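Local atomic coordinates of oxalate biosynthetic component 1 (Burkholderia thailandensis, PDB entry 5IKY), a protein that probably produces oxalate as a bifunctional enzyme of quorum sensing-dependent oxalogenesis, joining an alpha/beta-hydrolase serine hydrolase activity to an additional lyase activity. Residues A[537-542]-A[560-564]. Sequence-based numbering, arbitrary orientation.
Sequences QAEAAL and ALHPI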
loop_
_atom_site.group_PDB
_atom_site.type_symbol
_atom_site.label_atom_id
_atom_site.label_comp_id
_atom_site.label_asym_id
_atom_site.label_seq_id
_atom_site.Cartn_x
_atom_site.Cartn_y
_atom_site.Cartn_z
ATOM N N GLN A 537 18.355 -3.623 -15.818
ATOM C CA GLN A 537 19.447 -4.278 -16.522
ATOM C C GLN A 537 19.050 -4.558 -17.974
ATOM O O GLN A 537 19.884 -4.492 -18.882
ATOM C CB GLN A 537 19.841 -5.571 -15.801
ATOM C CG GLN A 537 21.112 -6.213 -16.315
ATOM C CD GLN A 537 21.437 -7.508 -15.601
ATOM O OE1 GLN A 537 21.114 -7.682 -14.425
ATOM N NE2 GLN A 537 22.077 -8.429 -16.312
ATOM N N ALA A 538 17.771 -4.863 -18.188
ATOM C CA ALA A 538 17.244 -5.076 -19.536
ATOM C C ALA A 538 17.105 -3.756 -20.254
ATOM O O ALA A 538 17.412 -3.642 -21.441
ATOM C CB ALA A 538 15.906 -5.799 -19.490
ATOM N N GLU A 539 16.635 -2.758 -19.517
ATOM C CA GLU A 539 16.499 -1.411 -20.040
ATOM C C GLU A 539 17.850 -0.902 -20.529
ATOM O O GLU A 539 17.944 -0.272 -21.584
ATOM C CB GLU A 539 15.923 -0.498 -18.962
ATOM C CG GLU A 539 15.607 0.904 -19.411
ATOM C CD GLU A 539 14.826 1.663 -18.361
ATOM O OE1 GLU A 539 15.242 2.787 -18.008
ATOM O OE2 GLU A 539 13.794 1.139 -17.888
ATOM N N ALA A 540 18.897 -1.211 -19.769
ATOM C CA ALA A 540 20.254 -0.813 -20.124
ATOM C C ALA A 540 20.767 -1.577 -21.343
ATOM O O ALA A 540 21.415 -1.004 -22.215
ATOM C CB ALA A 540 21.192 -1.018 -18.943
ATOM N N ALA A 541 20.475 -2.872 -21.400
ATOM C CA ALA A 541 20.966 -3.717 -22.487
ATOM C C ALA A 541 20.318 -3.381 -23.830
ATOM O O ALA A 541 20.886 -3.660 -24.885
ATOM C CB ALA A 541 20.742 -5.184 -22.150
ATOM N N LEU A 542 19.133 -2.782 -23.789
ATOM C CA LEU A 542 18.403 -2.441 -25.006
ATOM C C LEU A 542 18.428 -0.939 -25.278
ATOM O O LEU A 542 17.718 -0.450 -26.155
ATOM C CB LEU A 542 16.953 -2.923 -24.907
ATOM C CG LEU A 542 16.723 -4.402 -24.587
ATOM C CD1 LEU A 542 15.242 -4.685 -24.402
ATOM C CD2 LEU A 542 17.304 -5.285 -25.683
ATOM N N ALA A 560 20.702 -9.630 -26.932
ATOM C CA ALA A 560 21.153 -8.637 -25.963
ATOM C C ALA A 560 20.702 -8.975 -24.541
ATOM O O ALA A 560 21.297 -8.507 -23.570
ATOM C CB ALA A 560 20.655 -7.254 -26.359
ATOM N N LEU A 561 19.655 -9.786 -24.424
ATOM C CA LEU A 561 19.086 -10.129 -23.122
ATOM C C LEU A 561 19.629 -11.444 -22.576
ATOM O O LEU A 561 19.123 -11.963 -21.579
ATOM C CB LEU A 561 17.561 -10.215 -23.210
ATOM C CG LEU A 561 16.800 -8.944 -23.574
ATOM C CD1 LEU A 561 15.320 -9.249 -23.697
ATOM C CD2 LEU A 561 17.046 -7.854 -22.543
ATOM N N HIS A 562 20.652 -11.980 -23.230
ATOM C CA HIS A 562 21.183 -13.297 -22.881
ATOM C C HIS A 562 21.584 -13.446 -21.403
ATOM O O HIS A 562 21.214 -14.437 -20.773
ATOM C CB HIS A 562 22.374 -13.641 -23.780
ATOM C CG HIS A 562 22.742 -15.091 -23.760
ATOM N ND1 HIS A 562 22.012 -16.053 -24.426
ATOM C CD2 HIS A 562 23.757 -15.747 -23.149
ATOM C CE1 HIS A 562 22.564 -17.237 -24.230
ATOM N NE2 HIS A 562 23.625 -17.078 -23.459
ATOM N N PRO A 563 22.333 -12.475 -20.837
ATOM C CA PRO A 563 22.688 -12.674 -19.424
ATOM C C PRO A 563 21.486 -12.592 -18.486
ATOM O O PRO A 563 21.510 -13.153 -17.393
ATOM C CB PRO A 563 23.675 -11.532 -19.147
ATOM C CG PRO A 563 23.355 -10.498 -20.160
ATOM C CD PRO A 563 22.957 -11.257 -21.388
ATOM N N ILE A 564 20.445 -11.895 -18.918
ATOM C CA ILE A 564 19.241 -11.735 -18.111
ATOM C C ILE A 564 18.369 -12.982 -18.159
ATOM O O ILE A 564 17.769 -13.377 -17.154
ATOM C CB ILE A 564 18.442 -10.513 -18.572
ATOM C CG1 ILE A 564 19.202 -9.252 -18.186
ATOM C CG2 ILE A 564 17.036 -10.529 -17.980
ATOM C CD1 ILE A 564 18.511 -8.020 -18.555
#
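Ile564 lays its extended side chain over the start of 537-542: its CD1 lies 3.5 Å from Ala538 CB and 3.3 Å from Ala538 N. This is apolar packing of a helix C-terminus against a helix-helix junction: the end of helix 530-541 meets the helical region assigned to the cap domain where helix 554-560 gives way to helix 562-579, with Leu561 at the N-cap position of the latter. Two small residues permit the approach: the CA atoms of Ala541 and Ala560 are 6.0 Å apart, and Ala541 CB meets Ala560 O at 3.7 Å. Deeper in, Leu561 CD2 bridges Ala538 CB (3.9 Å) and Leu542 CG (4.0 Å), while Leu542 CD2 reaches Ala560 CB at 3.9 Å. Both leucines also touch Leu722 of helix 715-734, and Leu561 and Ile564 meet Leu687 and Leu690 of helix 682-690, respectively, so the contact's buried side continues into leucines of these helices. Summed over both sides, 317 Å² is buried without a hydrogen bond across; at the more exposed margin, Gln537 NE2 lies 3.5 Å from Ile564 CG1.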